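Thiosulfate sulfurtransferase YnjE (Escherichia coli, PDB 2WLR) catalyses the transfer of sulfur from thiosulfate to cyanide, giving thiocyanate and sulfite, by way of a cysteine persulfide intermediate. Local coordinates at residues Arg319-Phe333 and Ile346-Gln359. Numbering follows the deposited sequence.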
loop_
_atom_site.group_PDB
_atom_site.type_symbol
_atom_site.label_atom_id
_atom_site.label_comp_id
_atom_site.label_asym_id
_atom_site.label_seq_id
_atom_site.Cartn_x
_atom_site.Cartn_y
_atom_site.Cartn_z
ATOM N N ARG A 319 -11.365 2.992 15.721
ATOM C CA ARG A 319 -11.520 4.082 14.776
ATOM C C ARG A 319 -11.518 3.526 13.372
ATOM O O ARG A 319 -10.731 2.641 13.064
ATOM C CB ARG A 319 -10.415 5.092 14.986
ATOM C CG ARG A 319 -10.541 5.803 16.346
ATOM C CD ARG A 319 -9.304 6.508 16.787
ATOM N NE ARG A 319 -9.621 7.335 17.968
ATOM C CZ ARG A 319 -8.738 7.725 18.880
ATOM N NH1 ARG A 319 -7.457 7.409 18.806
ATOM N NH2 ARG A 319 -9.159 8.459 19.910
ATOM N N TRP A 320 -12.357 4.041 12.487
ATOM C CA TRP A 320 -12.446 3.515 11.134
ATOM C C TRP A 320 -11.278 3.986 10.314
ATOM O O TRP A 320 -11.003 5.166 10.258
ATOM C CB TRP A 320 -13.703 3.994 10.420
ATOM C CG TRP A 320 -13.986 3.209 9.132
ATOM C CD1 TRP A 320 -13.924 1.857 8.953
ATOM C CD2 TRP A 320 -14.419 3.746 7.878
ATOM N NE1 TRP A 320 -14.270 1.524 7.688
ATOM C CE2 TRP A 320 -14.598 2.661 7.000
ATOM C CE3 TRP A 320 -14.686 5.040 7.418
ATOM C CZ2 TRP A 320 -15.007 2.827 5.689
ATOM C CZ3 TRP A 320 -15.085 5.197 6.111
ATOM C CH2 TRP A 320 -15.242 4.103 5.264
ATOM N N GLY A 321 -10.596 3.052 9.649
ATOM C CA GLY A 321 -9.445 3.400 8.817
ATOM C C GLY A 321 -9.712 3.498 7.329
ATOM O O GLY A 321 -8.775 3.657 6.548
ATOM N N HIS A 322 -10.970 3.406 6.916
ATOM C CA HIS A 322 -11.338 3.139 5.540
ATOM C C HIS A 322 -10.886 1.732 5.107
ATOM O O HIS A 322 -10.181 1.041 5.822
ATOM C CB HIS A 322 -10.859 4.246 4.589
ATOM C CG HIS A 322 -11.593 5.536 4.786
ATOM N ND1 HIS A 322 -12.520 6.018 3.884
ATOM C CD2 HIS A 322 -11.567 6.417 5.801
ATOM C CE1 HIS A 322 -13.015 7.163 4.335
ATOM N NE2 HIS A 322 -12.454 7.427 5.497
ATOM N N ALA A 323 -11.362 1.285 3.945
ATOM C CA ALA A 323 -11.037 -0.060 3.445
ATOM C C ALA A 323 -11.519 -0.187 2.006
ATOM O O ALA A 323 -10.943 0.418 1.094
ATOM C CB ALA A 323 -11.636 -1.158 4.367
ATOM N N GLY A 324 -12.608 -0.910 1.785
ATOM C CA GLY A 324 -13.189 -1.012 0.463
ATOM C C GLY A 324 -14.650 -1.383 0.522
ATOM O O GLY A 324 -15.279 -1.302 1.576
ATOM N N SER A 325 -15.166 -1.787 -0.635
ATOM C CA SER A 325 -16.606 -1.954 -0.855
ATOM C C SER A 325 -17.200 -3.147 -0.136
ATOM O O SER A 325 -18.377 -3.131 0.229
ATOM C CB SER A 325 -16.889 -2.054 -2.361
ATOM O OG SER A 325 -16.129 -3.074 -2.969
ATOM N N ASP A 326 -16.401 -4.184 0.038
ATOM C CA ASP A 326 -16.793 -5.335 0.802
ATOM C C ASP A 326 -15.551 -5.918 1.436
ATOM O O ASP A 326 -14.463 -5.306 1.379
ATOM C CB ASP A 326 -17.515 -6.347 -0.094
ATOM C CG ASP A 326 -16.645 -6.897 -1.212
ATOM O OD1 ASP A 326 -15.396 -6.902 -1.078
ATOM O OD2 ASP A 326 -17.211 -7.332 -2.248
ATOM N N SER A 327 -15.670 -7.095 2.029
ATOM C CA SER A 327 -14.591 -7.621 2.854
ATOM C C SER A 327 -13.350 -8.102 2.083
ATOM O O SER A 327 -12.309 -8.336 2.700
ATOM C CB SER A 327 -15.129 -8.724 3.771
ATOM O OG SER A 327 -15.442 -9.863 3.011
ATOM N N THR A 328 -13.438 -8.181 0.750
ATOM C CA THR A 328 -12.344 -8.658 -0.096
ATOM C C THR A 328 -11.765 -7.577 -1.032
ATOM O O THR A 328 -11.003 -7.902 -1.943
ATOM C CB THR A 328 -12.778 -9.877 -0.930
ATOM O OG1 THR A 328 -14.029 -9.600 -1.572
ATOM C CG2 THR A 328 -12.928 -11.105 -0.046
ATOM N N HIS A 329 -12.100 -6.312 -0.785
ATOM C CA HIS A 329 -11.636 -5.198 -1.629
ATOM C C HIS A 329 -11.092 -4.064 -0.782
ATOM O O HIS A 329 -11.402 -3.928 0.398
ATOM C CB HIS A 329 -12.771 -4.693 -2.525
ATOM C CG HIS A 329 -13.153 -5.663 -3.599
ATOM N ND1 HIS A 329 -14.065 -6.679 -3.396
ATOM C CD2 HIS A 329 -12.725 -5.789 -4.878
ATOM C CE1 HIS A 329 -14.185 -7.382 -4.510
ATOM N NE2 HIS A 329 -13.390 -6.860 -5.426
HETATM N N MSE A 330 -10.265 -3.250 -1.432
HETATM C CA MSE A 330 -9.514 -2.190 -0.756
HETATM C C MSE A 330 -9.461 -0.912 -1.579
HETATM O O MSE A 330 -8.457 -0.189 -1.592
HETATM C CB MSE A 330 -8.082 -2.704 -0.388
HETATM C CG MSE A 330 -8.030 -3.705 0.813
HETATM SE SE MSE A 330 -8.502 -2.780 2.380
HETATM C CE MSE A 330 -6.740 -2.175 2.749
ATOM N N GLU A 331 -10.588 -0.555 -2.193
ATOM C CA GLU A 331 -10.613 0.602 -3.083
ATOM C C GLU A 331 -10.186 1.939 -2.483
ATOM O O GLU A 331 -9.617 2.780 -3.204
ATOM C CB GLU A 331 -12.012 0.808 -3.710
ATOM C CG GLU A 331 -12.508 -0.307 -4.592
ATOM C CD GLU A 331 -13.392 -1.279 -3.841
ATOM O OE1 GLU A 331 -13.206 -1.455 -2.605
ATOM O OE2 GLU A 331 -14.273 -1.896 -4.495
ATOM N N ASP A 332 -10.417 2.143 -1.189
ATOM C CA ASP A 332 -10.084 3.415 -0.554
ATOM C C ASP A 332 -8.606 3.653 -0.486
ATOM O O ASP A 332 -8.188 4.739 -0.170
ATOM C CB ASP A 332 -10.676 3.525 0.863
ATOM C CG ASP A 332 -12.191 3.426 0.894
ATOM O OD1 ASP A 332 -12.808 3.833 -0.103
ATOM O OD2 ASP A 332 -12.773 2.966 1.921
ATOM N N PHE A 333 -7.816 2.614 -0.722
ATOM C CA PHE A 333 -6.374 2.746 -0.667
ATOM C C PHE A 333 -5.700 2.711 -2.029
ATOM O O PHE A 333 -4.457 2.799 -2.074
ATOM C CB PHE A 333 -5.845 1.649 0.229
ATOM C CG PHE A 333 -6.149 1.898 1.668
ATOM C CD1 PHE A 333 -5.308 2.698 2.433
ATOM C CD2 PHE A 333 -7.274 1.349 2.247
ATOM C CE1 PHE A 333 -5.619 2.957 3.769
ATOM C CE2 PHE A 333 -7.562 1.611 3.601
ATOM C CZ PHE A 333 -6.720 2.405 4.329
ATOM N N ILE A 346 -4.028 9.302 2.094
ATOM C CA ILE A 346 -4.202 8.334 3.167
ATOM C C ILE A 346 -4.102 9.034 4.522
ATOM O O ILE A 346 -4.934 8.790 5.415
ATOM C CB ILE A 346 -3.189 7.157 3.032
ATOM C CG1 ILE A 346 -3.492 6.392 1.747
ATOM C CG2 ILE A 346 -3.267 6.232 4.217
ATOM C CD1 ILE A 346 -2.480 5.325 1.297
ATOM N N THR A 347 -3.091 9.881 4.679
ATOM C CA THR A 347 -2.947 10.648 5.896
ATOM C C THR A 347 -4.207 11.442 6.229
ATOM O O THR A 347 -4.651 11.430 7.363
ATOM C CB THR A 347 -1.722 11.550 5.847
ATOM O OG1 THR A 347 -0.571 10.740 5.565
ATOM C CG2 THR A 347 -1.540 12.299 7.161
ATOM N N ALA A 348 -4.801 12.073 5.234
ATOM C CA ALA A 348 -6.006 12.895 5.478
ATOM C C ALA A 348 -7.198 12.050 5.870
ATOM O O ALA A 348 -7.994 12.430 6.755
ATOM C CB ALA A 348 -6.323 13.691 4.251
HETATM N N MSE A 349 -7.364 10.906 5.248
HETATM C CA MSE A 349 -8.521 10.113 5.585
HETATM C C MSE A 349 -8.388 9.539 6.993
HETATM O O MSE A 349 -9.386 9.458 7.719
HETATM C CB MSE A 349 -8.908 9.098 4.511
HETATM C CG MSE A 349 -8.169 7.879 4.421
HETATM SE SE MSE A 349 -8.852 6.947 2.775
HETATM C CE MSE A 349 -7.504 5.580 2.850
ATOM N N TRP A 350 -7.167 9.192 7.401
ATOM C CA TRP A 350 -6.908 8.738 8.773
ATOM C C TRP A 350 -7.060 9.880 9.792
ATOM O O TRP A 350 -7.672 9.691 10.856
ATOM C CB TRP A 350 -5.551 8.017 8.883
ATOM C CG TRP A 350 -5.556 6.646 8.259
ATOM C CD1 TRP A 350 -6.648 5.905 7.918
ATOM C CD2 TRP A 350 -4.417 5.861 7.920
ATOM N NE1 TRP A 350 -6.259 4.715 7.371
ATOM C CE2 TRP A 350 -4.900 4.661 7.369
ATOM C CE3 TRP A 350 -3.037 6.057 8.041
ATOM C CZ2 TRP A 350 -4.065 3.654 6.910
ATOM C CZ3 TRP A 350 -2.191 5.060 7.560
ATOM C CH2 TRP A 350 -2.715 3.867 7.038
ATOM N N LYS A 351 -6.541 11.056 9.455
ATOM C CA LYS A 351 -6.621 12.198 10.369
ATOM C C LYS A 351 -8.056 12.510 10.711
ATOM O O LYS A 351 -8.361 12.841 11.877
ATOM C CB LYS A 351 -5.932 13.431 9.798
ATOM C CG LYS A 351 -6.014 14.668 10.709
ATOM C CD LYS A 351 -5.291 15.841 10.094
ATOM C CE LYS A 351 -5.250 17.032 11.033
ATOM N NZ LYS A 351 -4.929 18.254 10.232
ATOM N N ALA A 352 -8.943 12.391 9.730
ATOM C CA ALA A 352 -10.387 12.661 9.936
ATOM C C ALA A 352 -11.018 11.767 11.006
ATOM O O ALA A 352 -12.037 12.138 11.628
ATOM C CB ALA A 352 -11.154 12.570 8.628
ATOM N N TRP A 353 -10.454 10.578 11.211
ATOM C CA TRP A 353 -10.910 9.661 12.266
ATOM C C TRP A 353 -9.970 9.624 13.489
ATOM O O TRP A 353 -9.999 8.677 14.278
ATOM C CB TRP A 353 -11.123 8.270 11.668
ATOM C CG TRP A 353 -12.455 8.084 11.145
ATOM C CD1 TRP A 353 -12.904 8.390 9.888
ATOM C CD2 TRP A 353 -13.570 7.541 11.849
ATOM N NE1 TRP A 353 -14.221 8.043 9.767
ATOM C CE2 TRP A 353 -14.669 7.540 10.958
ATOM C CE3 TRP A 353 -13.754 7.060 13.146
ATOM C CZ2 TRP A 353 -15.929 7.051 11.330
ATOM C CZ3 TRP A 353 -15.017 6.578 13.509
ATOM C CH2 TRP A 353 -16.078 6.585 12.602
ATOM N N ASN A 354 -9.163 10.661 13.654
ATOM C CA ASN A 354 -8.237 10.780 14.773
ATOM C C ASN A 354 -7.168 9.681 14.826
ATOM O O ASN A 354 -6.710 9.261 15.897
ATOM C CB ASN A 354 -9.017 10.864 16.105
ATOM C CG ASN A 354 -8.199 11.485 17.211
ATOM O OD1 ASN A 354 -7.292 12.267 16.966
ATOM N ND2 ASN A 354 -8.507 11.107 18.465
ATOM N N ILE A 355 -6.730 9.269 13.644
ATOM C CA ILE A 355 -5.614 8.334 13.483
ATOM C C ILE A 355 -4.409 9.116 12.935
ATOM O O ILE A 355 -4.489 9.707 11.869
ATOM C CB ILE A 355 -5.991 7.238 12.514
ATOM C CG1 ILE A 355 -7.226 6.459 12.985
ATOM C CG2 ILE A 355 -4.795 6.285 12.246
ATOM C CD1 ILE A 355 -7.994 5.740 11.861
ATOM N N LYS A 356 -3.320 9.141 13.684
ATOM C CA LYS A 356 -2.259 10.106 13.472
ATOM C C LYS A 356 -0.897 9.447 13.682
ATOM O O LYS A 356 -0.793 8.523 14.481
ATOM C CB LYS A 356 -2.451 11.273 14.452
ATOM C CG LYS A 356 -3.768 12.011 14.306
ATOM C CD LYS A 356 -3.959 13.113 15.338
ATOM C CE LYS A 356 -5.258 13.862 15.046
ATOM N NZ LYS A 356 -5.538 14.910 16.080
ATOM N N PRO A 357 0.140 9.894 12.947
ATOM C CA PRO A 357 1.402 9.176 12.915
ATOM C C PRO A 357 2.147 9.134 14.254
ATOM O O PRO A 357 2.949 8.249 14.491
ATOM C CB PRO A 357 2.232 9.939 11.870
ATOM C CG PRO A 357 1.540 11.204 11.629
ATOM C CD PRO A 357 0.122 11.045 12.023
ATOM N N GLU A 358 1.895 10.104 15.116
ATOM C CA GLU A 358 2.596 10.154 16.409
ATOM C C GLU A 358 2.018 9.150 17.418
ATOM O O GLU A 358 2.591 8.932 18.492
ATOM C CB GLU A 358 2.577 11.584 16.981
ATOM C CG GLU A 358 1.191 12.145 17.290
ATOM C CD GLU A 358 0.575 12.986 16.154
ATOM O OE1 GLU A 358 0.852 12.724 14.954
ATOM O OE2 GLU A 358 -0.194 13.929 16.477
ATOM N N GLN A 359 0.894 8.532 17.056
ATOM C CA GLN A 359 0.220 7.541 17.886
ATOM C C GLN A 359 0.854 6.171 17.740
ATOM O O GLN A 359 1.509 5.864 16.750
ATOM C CB GLN A 359 -1.252 7.400 17.494
ATOM C CG GLN A 359 -2.133 8.613 17.791
ATOM C CD GLN A 359 -3.529 8.451 17.193
ATOM O OE1 GLN A 359 -3.724 7.688 16.245
ATOM N NE2 GLN A 359 -4.509 9.165 17.744
HETATM O O HOH W 1 -11.920 10.134 6.661
#
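Met-349, a selenomethionine, threads between His-322 and Phe-333. Its CB lies over the imidazole face of His-322. CG, set between the backbone N and the carbonyl carbon (chi1 79°), stays beside His-322 CD2 at 3.9 Å. SE covers the same face, a selenium-aromatic contact 3.7 Å from His-322 CG, while Trp-320 CZ3 backs the opposite face. The extended chain then delivers CE onto the face of Phe-333, a CH-pi contact, 3.4 Å from Met-349 CE to Phe-333 CE1. Nearby, Trp-350 NE1 donates to Gly-321 O at 2.9 Å, the acceptor nearly in the indole plane; the N-H...O angle is 142°, so the bond is far from straight. Trp-353 takes Trp-320 CB over its six-membered ring, 3.7 Å from the centroid, and the six-membered ring of Trp-320 meets its five-membered ring in an offset edge-to-face pair, planes at 75°. Replacing Trp-353 by alanine would remove the indole, and is likely to uncover Trp-320 CB and the ring edge on this side. At the helix C-terminal end, Ile-355 N to Trp-350 O (3.0 Å) and Asn-354 N to Lys-351 O, with Asn-354 at positive phi, define a Schellman motif. Helix 343-351 thus packs on the loop after edge strand 319-320, and its C-terminal turn on that strand, in the parallel-sheet rhodanese fold.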